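Local coordinates for protein aminoglycoside 3'-phosphotransferase AphA1-IAB (Acinetobacter baumannii, PDB 4GKH) that confers resistance to kanamycin and related aminoglycosides, probably by transferring a phosphate from a nucleotide to the antibiotic's 3'-hydroxyl, at residues G60-A63 with N64-T67; T67-M70 with V71-W75; I89-P92 with D93-W96; P141-D145 with R146-L150; N172-P175 with V176-W180. All coordinates share one frame; numbering follows the deposited sequence.

Contact 1 of 5, residues G60-A63 with N64-T67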
loop_
_atom_site.group_PDB
_atom_site.type_symbol
_atom_site.label_atom_id
_atom_site.label_comp_id
_atom_site.label_asym_id
_atom_site.label_seq_id
_atom_site.Cartn_x
_atom_site.Cartn_y
_atom_site.Cartn_z
ATOM N N GLY A 60 -3.554 13.441 -16.025
ATOM C CA GLY A 60 -2.650 14.482 -15.547
ATOM C C GLY A 60 -1.577 13.946 -14.602
ATOM O O GLY A 60 -0.881 12.989 -14.934
ATOM N N SER A 61 -1.428 14.563 -13.428
ATOM C CA SER A 61 -0.421 14.128 -12.457
ATOM C C SER A 61 -0.633 12.657 -12.095
ATOM O O SER A 61 0.319 11.906 -11.919
ATOM C CB SER A 61 -0.501 14.974 -11.181
ATOM O OG SER A 61 -0.141 16.315 -11.427
ATOM N N VAL A 62 -1.892 12.246 -12.011
ATOM C CA VAL A 62 -2.234 10.887 -11.602
ATOM C C VAL A 62 -1.800 9.839 -12.635
ATOM O O VAL A 62 -1.594 8.668 -12.308
ATOM C CB VAL A 62 -3.737 10.780 -11.261
ATOM C CG1 VAL A 62 -4.108 9.363 -10.841
ATOM C CG2 VAL A 62 -4.074 11.749 -10.147
ATOM N N ALA A 63 -1.613 10.268 -13.878
ATOM C CA ALA A 63 -1.044 9.372 -14.879
ATOM C C ALA A 63 0.300 8.838 -14.420
ATOM O O ALA A 63 0.618 7.672 -14.642
ATOM C CB ALA A 63 -0.897 10.077 -16.229
ATOM N N ASN A 64 1.099 9.689 -13.781
ATOM C CA ASN A 64 2.404 9.248 -13.282
ATOM C C ASN A 64 2.274 8.194 -12.180
ATOM O O ASN A 64 3.021 7.207 -12.151
ATOM C CB ASN A 64 3.209 10.444 -12.789
ATOM C CG ASN A 64 3.512 11.413 -13.906
ATOM O OD1 ASN A 64 3.791 10.996 -15.026
ATOM N ND2 ASN A 64 3.421 12.704 -13.623
ATOM N N ASP A 65 1.313 8.397 -11.288
ATOM C CA ASP A 65 1.080 7.437 -10.208
ATOM C C ASP A 65 0.705 6.066 -10.744
ATOM O O ASP A 65 1.195 5.043 -10.260
ATOM C CB ASP A 65 -0.015 7.951 -9.270
ATOM C CG ASP A 65 0.402 9.213 -8.521
ATOM O OD1 ASP A 65 1.537 9.265 -8.004
ATOM O OD2 ASP A 65 -0.405 10.160 -8.462
ATOM N N VAL A 66 -0.170 6.041 -11.742
ATOM C CA VAL A 66 -0.576 4.783 -12.353
ATOM C C VAL A 66 0.603 4.107 -13.097
ATOM O O VAL A 66 0.790 2.884 -13.036
ATOM C CB VAL A 66 -1.776 5.004 -13.293
ATOM C CG1 VAL A 66 -2.146 3.696 -14.021
ATOM C CG2 VAL A 66 -2.956 5.523 -12.494
ATOM N N THR A 67 1.411 4.913 -13.772
ATOM C CA THR A 67 2.606 4.397 -14.457
ATOM C C THR A 67 3.583 3.806 -13.447
ATOM O O THR A 67 4.186 2.746 -13.696
ATOM C CB THR A 67 3.310 5.496 -15.271
ATOM O OG1 THR A 67 2.382 6.064 -16.201
ATOM C CG2 THR A 67 4.492 4.915 -16.038
HETATM O O HOH W 1 3.198 13.632 -10.988
#

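Contact 2 of 5, residues T67-M70 with V71-W75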
loop_
_atom_site.group_PDB
_atom_site.type_symbol
_atom_site.label_atom_id
_atom_site.label_comp_id
_atom_site.label_asym_id
_atom_site.label_seq_id
_atom_site.Cartn_x
_atom_site.Cartn_y
_atom_site.Cartn_z
ATOM N N THR A 67 1.411 4.913 -13.772
ATOM C CA THR A 67 2.606 4.397 -14.457
ATOM C C THR A 67 3.583 3.806 -13.447
ATOM O O THR A 67 4.186 2.746 -13.696
ATOM C CB THR A 67 3.310 5.496 -15.271
ATOM O OG1 THR A 67 2.382 6.064 -16.201
ATOM C CG2 THR A 67 4.492 4.915 -16.038
ATOM N N ASP A 68 3.712 4.472 -12.295
ATOM C CA ASP A 68 4.588 4.001 -11.225
ATOM C C ASP A 68 4.123 2.628 -10.755
ATOM O O ASP A 68 4.941 1.724 -10.526
ATOM C CB ASP A 68 4.555 4.943 -10.012
ATOM C CG ASP A 68 5.280 6.249 -10.254
ATOM O OD1 ASP A 68 6.048 6.337 -11.236
ATOM O OD2 ASP A 68 5.087 7.183 -9.443
ATOM N N GLU A 69 2.810 2.464 -10.612
ATOM C CA GLU A 69 2.311 1.168 -10.160
ATOM C C GLU A 69 2.578 0.092 -11.177
ATOM O O GLU A 69 2.984 -1.012 -10.820
ATOM C CB GLU A 69 0.827 1.154 -9.777
ATOM C CG GLU A 69 0.444 -0.270 -9.355
ATOM C CD GLU A 69 -0.933 -0.420 -8.777
ATOM O OE1 GLU A 69 -1.862 0.291 -9.216
ATOM O OE2 GLU A 69 -1.076 -1.280 -7.879
HETATM N N MSE A 70 2.367 0.409 -12.450
HETATM C CA MSE A 70 2.580 -0.580 -13.498
HETATM C C MSE A 70 3.984 -1.168 -13.449
HETATM O O MSE A 70 4.141 -2.381 -13.498
HETATM C CB MSE A 70 2.300 0.011 -14.891
HETATM C CG MSE A 70 2.396 -1.013 -16.019
HETATM SE SE MSE A 70 4.213 -1.211 -16.754
HETATM C CE MSE A 70 4.414 0.602 -17.354
ATOM N N VAL A 71 5.013 -0.329 -13.365
ATOM C CA VAL A 71 6.360 -0.893 -13.455
ATOM C C VAL A 71 6.747 -1.642 -12.198
ATOM O O VAL A 71 7.529 -2.590 -12.255
ATOM C CB VAL A 71 7.444 0.134 -13.766
ATOM C CG1 VAL A 71 7.244 0.654 -15.147
ATOM C CG2 VAL A 71 7.474 1.248 -12.719
ATOM N N ARG A 72 6.216 -1.202 -11.066
ATOM C CA ARG A 72 6.452 -1.916 -9.819
ATOM C C ARG A 72 5.755 -3.284 -9.812
ATOM O O ARG A 72 6.326 -4.274 -9.326
ATOM C CB ARG A 72 6.067 -1.042 -8.617
ATOM C CG ARG A 72 7.182 -0.039 -8.267
ATOM C CD ARG A 72 6.650 1.231 -7.596
ATOM N NE ARG A 72 7.705 2.232 -7.422
ATOM C CZ ARG A 72 8.148 3.035 -8.389
ATOM N NH1 ARG A 72 7.632 2.956 -9.613
ATOM N NH2 ARG A 72 9.106 3.914 -8.130
ATOM N N LEU A 73 4.540 -3.346 -10.368
ATOM C CA LEU A 73 3.837 -4.632 -10.523
ATOM C C LEU A 73 4.647 -5.550 -11.420
ATOM O O LEU A 73 4.808 -6.741 -11.148
ATOM C CB LEU A 73 2.464 -4.454 -11.178
ATOM C CG LEU A 73 1.215 -4.063 -10.386
ATOM C CD1 LEU A 73 0.121 -3.683 -11.368
ATOM C CD2 LEU A 73 0.763 -5.222 -9.514
ATOM N N ASN A 74 5.136 -4.988 -12.509
ATOM C CA ASN A 74 5.921 -5.763 -13.462
ATOM C C ASN A 74 7.162 -6.368 -12.803
ATOM O O ASN A 74 7.515 -7.517 -13.078
ATOM C CB ASN A 74 6.289 -4.888 -14.660
ATOM C CG ASN A 74 6.928 -5.677 -15.782
ATOM O OD1 ASN A 74 6.292 -6.536 -16.391
ATOM N ND2 ASN A 74 8.187 -5.372 -16.077
ATOM N N TRP A 75 7.794 -5.611 -11.905
ATOM C CA TRP A 75 8.996 -6.086 -11.222
ATOM C C TRP A 75 8.709 -7.090 -10.117
ATOM O O TRP A 75 9.299 -8.182 -10.068
ATOM C CB TRP A 75 9.814 -4.924 -10.641
ATOM C CG TRP A 75 10.935 -5.433 -9.801
ATOM C CD1 TRP A 75 12.095 -6.043 -10.237
ATOM C CD2 TRP A 75 10.993 -5.441 -8.375
ATOM N NE1 TRP A 75 12.863 -6.416 -9.163
ATOM C CE2 TRP A 75 12.217 -6.051 -8.009
ATOM C CE3 TRP A 75 10.146 -4.966 -7.370
ATOM C CZ2 TRP A 75 12.605 -6.207 -6.682
ATOM C CZ3 TRP A 75 10.526 -5.149 -6.037
ATOM C CH2 TRP A 75 11.742 -5.751 -5.710
HETATM O O HOH W 2 8.876 5.318 -10.619
#

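Contact 3 of 5, residues I89-P92 with D93-W96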
loop_
_atom_site.group_PDB
_atom_site.type_symbol
_atom_site.label_atom_id
_atom_site.label_comp_id
_atom_site.label_asym_id
_atom_site.label_seq_id
_atom_site.Cartn_x
_atom_site.Cartn_y
_atom_site.Cartn_z
ATOM N N ILE A 89 -1.445 1.325 -21.081
ATOM C CA ILE A 89 -1.279 2.329 -22.118
ATOM C C ILE A 89 -0.903 3.644 -21.451
ATOM O O ILE A 89 -1.458 4.009 -20.424
ATOM C CB ILE A 89 -2.576 2.528 -22.937
ATOM C CG1 ILE A 89 -3.030 1.208 -23.564
ATOM C CG2 ILE A 89 -2.379 3.587 -24.023
ATOM C CD1 ILE A 89 -4.349 1.295 -24.294
ATOM N N ARG A 90 0.066 4.335 -22.042
ATOM C CA ARG A 90 0.447 5.656 -21.571
ATOM C C ARG A 90 0.478 6.605 -22.764
ATOM O O ARG A 90 1.173 6.352 -23.758
ATOM C CB ARG A 90 1.828 5.635 -20.906
ATOM C CG ARG A 90 2.318 7.030 -20.474
ATOM C CD ARG A 90 1.415 7.571 -19.364
ATOM N NE ARG A 90 1.560 9.009 -19.129
ATOM C CZ ARG A 90 2.308 9.526 -18.161
ATOM N NH1 ARG A 90 2.986 8.719 -17.356
ATOM N NH2 ARG A 90 2.380 10.845 -17.998
ATOM N N THR A 91 -0.290 7.682 -22.661
ATOM C CA THR A 91 -0.176 8.812 -23.574
ATOM C C THR A 91 0.285 10.005 -22.713
ATOM O O THR A 91 0.399 9.851 -21.495
ATOM C CB THR A 91 -1.510 9.074 -24.308
ATOM O OG1 THR A 91 -2.541 9.343 -23.355
ATOM C CG2 THR A 91 -1.901 7.865 -25.148
ATOM N N PRO A 92 0.581 11.173 -23.332
ATOM C CA PRO A 92 1.140 12.255 -22.508
ATOM C C PRO A 92 0.334 12.595 -21.252
ATOM O O PRO A 92 0.943 12.736 -20.192
ATOM C CB PRO A 92 1.177 13.434 -23.477
ATOM C CG PRO A 92 1.480 12.787 -24.789
ATOM C CD PRO A 92 0.724 11.475 -24.772
ATOM N N ASP A 93 -0.992 12.658 -21.358
ATOM C CA ASP A 93 -1.844 13.053 -20.230
ATOM C C ASP A 93 -2.637 11.926 -19.548
ATOM O O ASP A 93 -3.396 12.193 -18.610
ATOM C CB ASP A 93 -2.825 14.142 -20.666
ATOM C CG ASP A 93 -2.126 15.417 -21.112
ATOM O OD1 ASP A 93 -1.019 15.701 -20.613
ATOM O OD2 ASP A 93 -2.697 16.134 -21.956
ATOM N N ASP A 94 -2.475 10.680 -19.997
ATOM C CA ASP A 94 -3.318 9.596 -19.503
ATOM C C ASP A 94 -2.568 8.291 -19.363
ATOM O O ASP A 94 -1.699 7.988 -20.160
ATOM C CB ASP A 94 -4.515 9.361 -20.433
ATOM C CG ASP A 94 -5.456 10.546 -20.488
ATOM O OD1 ASP A 94 -6.397 10.590 -19.663
ATOM O OD2 ASP A 94 -5.254 11.428 -21.352
ATOM N N ALA A 95 -2.939 7.524 -18.345
ATOM C CA ALA A 95 -2.419 6.174 -18.166
ATOM C C ALA A 95 -3.587 5.252 -17.839
ATOM O O ALA A 95 -4.453 5.584 -17.019
ATOM C CB ALA A 95 -1.371 6.145 -17.067
ATOM N N TRP A 96 -3.621 4.099 -18.501
ATOM C CA TRP A 96 -4.666 3.102 -18.270
ATOM C C TRP A 96 -3.998 1.784 -17.891
ATOM O O TRP A 96 -3.201 1.283 -18.673
ATOM C CB TRP A 96 -5.449 2.900 -19.566
ATOM C CG TRP A 96 -6.176 4.127 -20.034
ATOM C CD1 TRP A 96 -5.672 5.132 -20.817
ATOM C CD2 TRP A 96 -7.540 4.471 -19.762
ATOM N NE1 TRP A 96 -6.639 6.086 -21.038
ATOM C CE2 TRP A 96 -7.796 5.702 -20.408
ATOM C CE3 TRP A 96 -8.570 3.861 -19.039
ATOM C CZ2 TRP A 96 -9.041 6.337 -20.346
ATOM C CZ3 TRP A 96 -9.817 4.494 -18.984
ATOM C CH2 TRP A 96 -10.036 5.719 -19.637
#

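Contact 4 of 5, residues P141-D145 with R146-L150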
loop_
_atom_site.group_PDB
_atom_site.type_symbol
_atom_site.label_atom_id
_atom_site.label_comp_id
_atom_site.label_asym_id
_atom_site.label_seq_id
_atom_site.Cartn_x
_atom_site.Cartn_y
_atom_site.Cartn_z
ATOM N N PRO A 141 15.140 -2.223 -8.279
ATOM C CA PRO A 141 15.599 -1.034 -9.010
ATOM C C PRO A 141 14.877 0.233 -8.540
ATOM O O PRO A 141 15.048 1.313 -9.140
ATOM C CB PRO A 141 15.203 -1.357 -10.457
ATOM C CG PRO A 141 13.940 -2.117 -10.310
ATOM C CD PRO A 141 14.080 -2.934 -9.017
ATOM N N PHE A 142 14.085 0.121 -7.481
ATOM C CA PHE A 142 13.308 1.268 -7.002
ATOM C C PHE A 142 13.783 1.836 -5.663
ATOM O O PHE A 142 14.021 1.103 -4.685
ATOM C CB PHE A 142 11.810 0.929 -6.921
ATOM C CG PHE A 142 11.249 0.394 -8.200
ATOM C CD1 PHE A 142 11.136 1.215 -9.317
ATOM C CD2 PHE A 142 10.854 -0.935 -8.302
ATOM C CE1 PHE A 142 10.642 0.714 -10.512
ATOM C CE2 PHE A 142 10.346 -1.433 -9.480
ATOM C CZ PHE A 142 10.240 -0.608 -10.592
ATOM N N ASN A 143 13.888 3.158 -5.622
ATOM C CA ASN A 143 14.295 3.878 -4.423
ATOM C C ASN A 143 13.079 4.479 -3.755
ATOM O O ASN A 143 12.409 5.321 -4.353
ATOM C CB ASN A 143 15.265 5.014 -4.799
ATOM C CG ASN A 143 15.502 5.993 -3.655
ATOM O OD1 ASN A 143 15.578 5.598 -2.485
ATOM N ND2 ASN A 143 15.611 7.279 -3.986
ATOM N N SER A 144 12.795 4.054 -2.517
ATOM C CA SER A 144 11.706 4.629 -1.731
ATOM C C SER A 144 12.202 5.135 -0.375
ATOM O O SER A 144 11.455 5.149 0.595
ATOM C CB SER A 144 10.595 3.592 -1.512
ATOM O OG SER A 144 9.905 3.331 -2.726
ATOM N N ASP A 145 13.459 5.557 -0.313
ATOM C CA ASP A 145 14.051 5.882 0.970
ATOM C C ASP A 145 13.513 7.167 1.568
ATOM O O ASP A 145 12.725 7.895 0.939
ATOM C CB ASP A 145 15.592 5.834 0.945
ATOM C CG ASP A 145 16.234 6.975 0.165
ATOM O OD1 ASP A 145 15.566 7.988 -0.170
ATOM O OD2 ASP A 145 17.455 6.851 -0.110
ATOM N N ARG A 146 13.908 7.425 2.805
ATOM C CA ARG A 146 13.293 8.524 3.531
ATOM C C ARG A 146 13.625 9.889 2.927
ATOM O O ARG A 146 12.795 10.782 2.943
ATOM C CB ARG A 146 13.601 8.459 5.033
ATOM C CG ARG A 146 14.834 9.190 5.490
ATOM C CD ARG A 146 14.699 9.547 6.967
ATOM N NE ARG A 146 15.953 9.993 7.559
ATOM C CZ ARG A 146 16.836 9.184 8.137
ATOM N NH1 ARG A 146 17.948 9.685 8.658
ATOM N NH2 ARG A 146 16.607 7.877 8.195
ATOM N N VAL A 147 14.823 10.063 2.373
ATOM C CA VAL A 147 15.179 11.325 1.732
ATOM C C VAL A 147 14.244 11.586 0.549
ATOM O O VAL A 147 13.762 12.709 0.336
ATOM C CB VAL A 147 16.674 11.321 1.316
ATOM C CG1 VAL A 147 16.941 12.280 0.176
ATOM C CG2 VAL A 147 17.558 11.638 2.528
ATOM N N PHE A 148 13.967 10.521 -0.204
ATOM C CA PHE A 148 13.051 10.584 -1.344
ATOM C C PHE A 148 11.597 10.881 -0.918
ATOM O O PHE A 148 10.913 11.731 -1.503
ATOM C CB PHE A 148 13.117 9.269 -2.131
ATOM C CG PHE A 148 12.142 9.188 -3.266
ATOM C CD1 PHE A 148 12.431 9.782 -4.486
ATOM C CD2 PHE A 148 10.943 8.501 -3.122
ATOM C CE1 PHE A 148 11.527 9.721 -5.537
ATOM C CE2 PHE A 148 10.035 8.429 -4.167
ATOM C CZ PHE A 148 10.325 9.034 -5.378
ATOM N N ARG A 149 11.123 10.179 0.103
ATOM C CA ARG A 149 9.740 10.342 0.555
ATOM C C ARG A 149 9.537 11.668 1.260
ATOM O O ARG A 149 8.455 12.261 1.181
ATOM C CB ARG A 149 9.315 9.198 1.495
ATOM C CG ARG A 149 9.302 7.782 0.895
ATOM C CD ARG A 149 8.335 7.569 -0.282
ATOM N NE ARG A 149 6.935 7.904 0.007
ATOM C CZ ARG A 149 6.111 7.179 0.765
ATOM N NH1 ARG A 149 6.529 6.058 1.346
ATOM N NH2 ARG A 149 4.860 7.582 0.945
ATOM N N LEU A 150 10.556 12.134 1.971
ATOM C CA LEU A 150 10.419 13.422 2.652
ATOM C C LEU A 150 10.274 14.551 1.622
ATOM O O LEU A 150 9.462 15.470 1.776
ATOM C CB LEU A 150 11.596 13.671 3.589
ATOM C CG LEU A 150 11.488 12.964 4.944
ATOM C CD1 LEU A 150 12.827 12.994 5.663
ATOM C CD2 LEU A 150 10.421 13.606 5.816
HETATM O O HOH W 3 8.634 4.421 1.183
#

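Contact 5 of 5, residues N172-P175 with V176-W180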
loop_
_atom_site.group_PDB
_atom_site.type_symbol
_atom_site.label_atom_id
_atom_site.label_comp_id
_atom_site.label_asym_id
_atom_site.label_seq_id
_atom_site.Cartn_x
_atom_site.Cartn_y
_atom_site.Cartn_z
ATOM N N ASN A 172 -4.745 15.133 15.792
ATOM C CA ASN A 172 -6.021 15.649 15.348
ATOM C C ASN A 172 -6.051 17.160 15.530
ATOM O O ASN A 172 -5.831 17.661 16.637
ATOM C CB ASN A 172 -7.154 14.988 16.132
ATOM C CG ASN A 172 -8.515 15.407 15.639
ATOM O OD1 ASN A 172 -9.134 16.313 16.193
ATOM N ND2 ASN A 172 -8.990 14.754 14.587
ATOM N N GLY A 173 -6.300 17.886 14.446
ATOM C CA GLY A 173 -6.381 19.336 14.520
ATOM C C GLY A 173 -5.039 20.034 14.361
ATOM O O GLY A 173 -4.962 21.260 14.378
ATOM N N TRP A 174 -3.970 19.257 14.206
ATOM C CA TRP A 174 -2.649 19.827 13.966
ATOM C C TRP A 174 -2.588 20.475 12.585
ATOM O O TRP A 174 -3.005 19.868 11.596
ATOM C CB TRP A 174 -1.569 18.732 14.039
ATOM C CG TRP A 174 -1.220 18.287 15.434
ATOM C CD1 TRP A 174 -2.055 18.232 16.522
ATOM C CD2 TRP A 174 0.063 17.842 15.890
ATOM N NE1 TRP A 174 -1.363 17.782 17.621
ATOM C CE2 TRP A 174 -0.064 17.535 17.263
ATOM C CE3 TRP A 174 1.308 17.678 15.274
ATOM C CZ2 TRP A 174 1.005 17.071 18.026
ATOM C CZ3 TRP A 174 2.370 17.217 16.033
ATOM C CH2 TRP A 174 2.211 16.916 17.396
ATOM N N PRO A 175 -2.037 21.697 12.500
ATOM C CA PRO A 175 -1.732 22.223 11.161
ATOM C C PRO A 175 -0.708 21.323 10.488
ATOM O O PRO A 175 0.177 20.820 11.179
ATOM C CB PRO A 175 -1.097 23.581 11.460
ATOM C CG PRO A 175 -1.633 23.965 12.824
ATOM C CD PRO A 175 -1.738 22.667 13.567
ATOM N N VAL A 176 -0.825 21.109 9.180
ATOM C CA VAL A 176 0.135 20.274 8.463
ATOM C C VAL A 176 1.582 20.724 8.723
ATOM O O VAL A 176 2.477 19.890 8.876
ATOM C CB VAL A 176 -0.164 20.200 6.941
ATOM C CG1 VAL A 176 -0.165 21.590 6.319
ATOM C CG2 VAL A 176 0.826 19.283 6.228
ATOM N N GLU A 177 1.788 22.039 8.819
ATOM C CA GLU A 177 3.098 22.602 9.117
ATOM C C GLU A 177 3.663 22.111 10.450
ATOM O O GLU A 177 4.865 21.888 10.565
ATOM C CB GLU A 177 3.042 24.137 9.109
ATOM C CG GLU A 177 2.694 24.734 7.743
ATOM C CD GLU A 177 1.192 24.771 7.469
ATOM O OE1 GLU A 177 0.402 24.445 8.392
ATOM O OE2 GLU A 177 0.807 25.132 6.330
ATOM N N GLN A 178 2.806 21.957 11.454
ATOM C CA GLN A 178 3.240 21.420 12.740
ATOM C C GLN A 178 3.621 19.931 12.670
ATOM O O GLN A 178 4.596 19.509 13.293
ATOM C CB GLN A 178 2.178 21.639 13.813
ATOM C CG GLN A 178 2.683 21.350 15.207
ATOM C CD GLN A 178 1.577 21.357 16.237
ATOM O OE1 GLN A 178 0.472 21.829 15.972
ATOM N NE2 GLN A 178 1.865 20.825 17.417
ATOM N N VAL A 179 2.853 19.139 11.929
ATOM C CA VAL A 179 3.242 17.752 11.662
ATOM C C VAL A 179 4.628 17.702 11.006
ATOM O O VAL A 179 5.500 16.943 11.436
ATOM C CB VAL A 179 2.176 17.014 10.827
ATOM C CG1 VAL A 179 2.572 15.556 10.578
ATOM C CG2 VAL A 179 0.818 17.089 11.536
ATOM N N TRP A 180 4.845 18.550 10.003
ATOM C CA TRP A 180 6.134 18.628 9.322
ATOM C C TRP A 180 7.274 18.984 10.293
ATOM O O TRP A 180 8.286 18.301 10.343
ATOM C CB TRP A 180 6.043 19.649 8.177
ATOM C CG TRP A 180 7.289 19.841 7.396
ATOM C CD1 TRP A 180 8.122 20.929 7.438
ATOM C CD2 TRP A 180 7.838 18.950 6.422
ATOM N NE1 TRP A 180 9.165 20.757 6.559
ATOM C CE2 TRP A 180 9.014 19.551 5.923
ATOM C CE3 TRP A 180 7.459 17.698 5.930
ATOM C CZ2 TRP A 180 9.805 18.946 4.950
ATOM C CZ3 TRP A 180 8.257 17.095 4.958
ATOM C CH2 TRP A 180 9.417 17.712 4.495
#

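Contact 1 of 5, residues G60-A63 with N64-T67
Thr67 turns its hydroxyl back onto Ala63 in the first turns of helix 61-76, which packs against the five-stranded antiparallel sheet of this protein kinase-like fold. OG1 stands beside the threonine's own backbone N (chi1 -56°), a choice that brings Thr67 OG1 to 2.9 Å from Ala63 O. Ala63 O also takes the ordinary helical bond from Thr67 N at 3.0 Å, and the two donors arrive from opposite faces of its carbonyl plane. Arg90 NH1 in turn donates to Thr67 OG1, tying this turn to strand 85-91.

On another side of the helix the contact is apolar. Val66 has CG1 anti to its backbone N (chi1 176°); the second branch, CG2, is left beside that N, 3.4 Å from Val62 O and 4.3 Å from Val62 CG1. Beneath, Ala63 and Val66 rest on Ala95 of strand 94-100.

The exposed side belongs to Asn64. Its backbone N reaches Ser61 O from above the carbonyl plane, in a bond bent to 136° at the hydrogen. Arg90 NH2 holds the amide oxygen OD1, while Asn64 ND2 donates to a water at 2.8 Å, which sends back only a weak bond to Ser61 O, 3.5 Å long.

Contact 2 of 5, residues T67-M70 with V71-W75
Arg72 grips the carbonyl of Asp68 twice, a worked case of an arginine lying along its own helix. Arg72 N lies 3.2 Å from Asp68 O in the regular helical bond, and Arg72 NH1 comes to 3.1 Å of Asp68 O from the other face of the carbonyl plane. The oxygen sits near the guanidinium plane, at an edge. A water lying in that plane accepts from Arg72 NH1 at 2.9 Å and donates to Asp68 OD1 at 3.1 Å.

The direct charge pairing is looser. Asp68 OD1 and Arg72 NH1 are 4.1 Å apart, and because the carboxylate oxygen lies well out of the guanidinium plane, any attraction is probably between the charges alone. NE of Arg72 instead donates to Val221 O.

Helix 61-76 occupies the place of helix C in protein kinases, and Glu69 fits that role: OE1 forms a salt bridge with Lys56, and OE2 accepts from Val218 N, close to the bound inhibitor.

Among apolar contacts, Glu69 CG, anti to the backbone N, lies 4.0 Å from Leu73 CD1. Met70, present as selenomethionine and bent at chi2 (-88°) and chi3 (-61°), curls its CE to 3.6 Å from Val71 CG1.

Contact 3 of 5, residues I89-P92 with D93-W96
Thr91 O is approached by two N-H groups, one from its own strand and one from across the turn. Arg90 NE comes to 2.8 Å of Thr91 O, whereas Asp94 N, at 3.3 Å from Thr91 O, makes only a weak bond. Thr91 N donates to Asp94 O at 2.9 Å, the firmer bond of the pair. Pro92 and Asp93 have the backbone angles of a type I beta turn, the tight two-residue connection of a beta hairpin. Arg90 CG is anti to the backbone N, and a bend at chi2 (66°) swings the rest of the side chain along the strand toward the turn. There Arg90 NH2 reaches Pro92 O at 3.2 Å in an almost straight bond (172°). Both carbonyl oxygens lie in the guanidinium plane, so the group is fixed in rotation as well as in position. Arg90 CD passes 3.9 Å from Ala95 CB, its neighbour across the non-hydrogen-bonded pair.

Further from the turn, Ile89 and Trp96 form a regular hydrogen-bonded antiparallel pair: Ile89 N to Trp96 O is 3.0 Å and Trp96 N to Ile89 O is 2.9 Å, both in the carbonyl planes. On the face they share with Thr91 and Asp94, Thr91 OG1 touches Asp94 CB at 3.5 Å, and OD1 of Asp94 binds His57 NE2.

The hairpin lies away from the active site. Strand 85-91 is outermost in the five-stranded sheet and strand 94-100 runs between it and strand 53-59, where Trp96 stacks on His57; the Arg90 and Ala95 face is turned to helix 61-76.

Contact 4 of 5, residues P141-D145 with R146-L150
Asp145 caps the N-terminus of helix 146-158 by accepting from Phe148 N: Asp145 OD1 is 3.0 Å from Phe148 N, the N-H pointing at it with an angle of 160°. The carboxylate can do this because CG takes the crowded position between the backbone N and the carbonyl carbon (chi1 71°), which folds the side chain over the first turn. Asp145 O, 2.9 Å from Arg149 N, accepts the first i to i+4 helical bond, and Phe148 CB lies 3.4 Å from Asp145 OD1.

The tightly packed side is carried by Ser144 and Arg149, both buried. Arg149 CG lies 3.4 Å from Ser144 O, and bends at chi2 and chi3 then coil the rest of the chain round. A water in the guanidinium plane joins the two, 3.0 Å from Ser144 O and 2.7 Å from Arg149 NH1. Ser144 OG binds the backbone O of Arg220, a kanamycin-pocket residue, and Arg149 makes a cation-pi contact with Phe272 of that pocket.

The solvent side is looser. The exposed Phe148 ring has Asn143 O over one face, 3.7 Å above the plane and displaced toward the rim.

Such a carboxylate, facing the amide end of a helix, probably gains stability in its charged form, while Arg149, its side chain about 7 Å from that of the probable proton acceptor Asp199, probably adds positive charge near the pocket.

Contact 5 of 5, residues N172-P175 with V176-W180
Trp174 receives the side-chain amide of Gln178 flat on one face of its indole, an amide-on-ring stack with the two planes only 7° apart. Gln178 NE2 sits 3.6 Å above the plane, over the centre of the ring system. This reach depends on a straight glutamine: CG is anti to the backbone N (chi1 -169°) and the chain stays extended beyond it, crossing the tryptophan at about a right angle. Trp174 CE3, on the benzo ring, also meets Val179 CG2 at 3.8 Å.

Next comes Pro175, the N-cap residue of helix 176-184. Its carbonyl begins the helical bonding: Val179 N donates in the carbonyl plane, 3.2 Å from Pro175 O, while Gln178 N, though 2.9 Å from Pro175 O, gives a weak bond bent to 125°. The pyrrolidine ring lies among side-chain oxygens that follow it in the chain. Pro175 CD is 3.4 Å from Gln178 OE1, and Pro175 CB is 3.5 Å from Glu177 OE1, whose chain bends at chi2 to come back over the proline.

Val179 continues inward to Phe167 of the kanamycin pocket and to Phe271, while Val176 packs on Met157 of helix 146-158.

Contacts 1 and 2 are successive turns of helix 61-76 sharing Thr67, and contact 3 is the hairpin beside them, joined through Arg90, the Gly60 to Asp93 backbone bond and Ala95. Contacts 1, 2 and 4 are partly buried, whereas 3 and 5 lie at the surface. Across the two lobes, the cation-pi pair of Arg72 and Phe142 brings contact 2 against contact 4, which touches contact 5 where Trp180 CH2 packs on Leu150 O. Arginine-to-carbonyl bonds recur in contacts 2 and 3 despite their different burial. Asp145 caps its helix by a side-chain bond, whereas Pro175 at the N-cap offers its backbone carbonyl and the preceding Trp174 stacks on an amide.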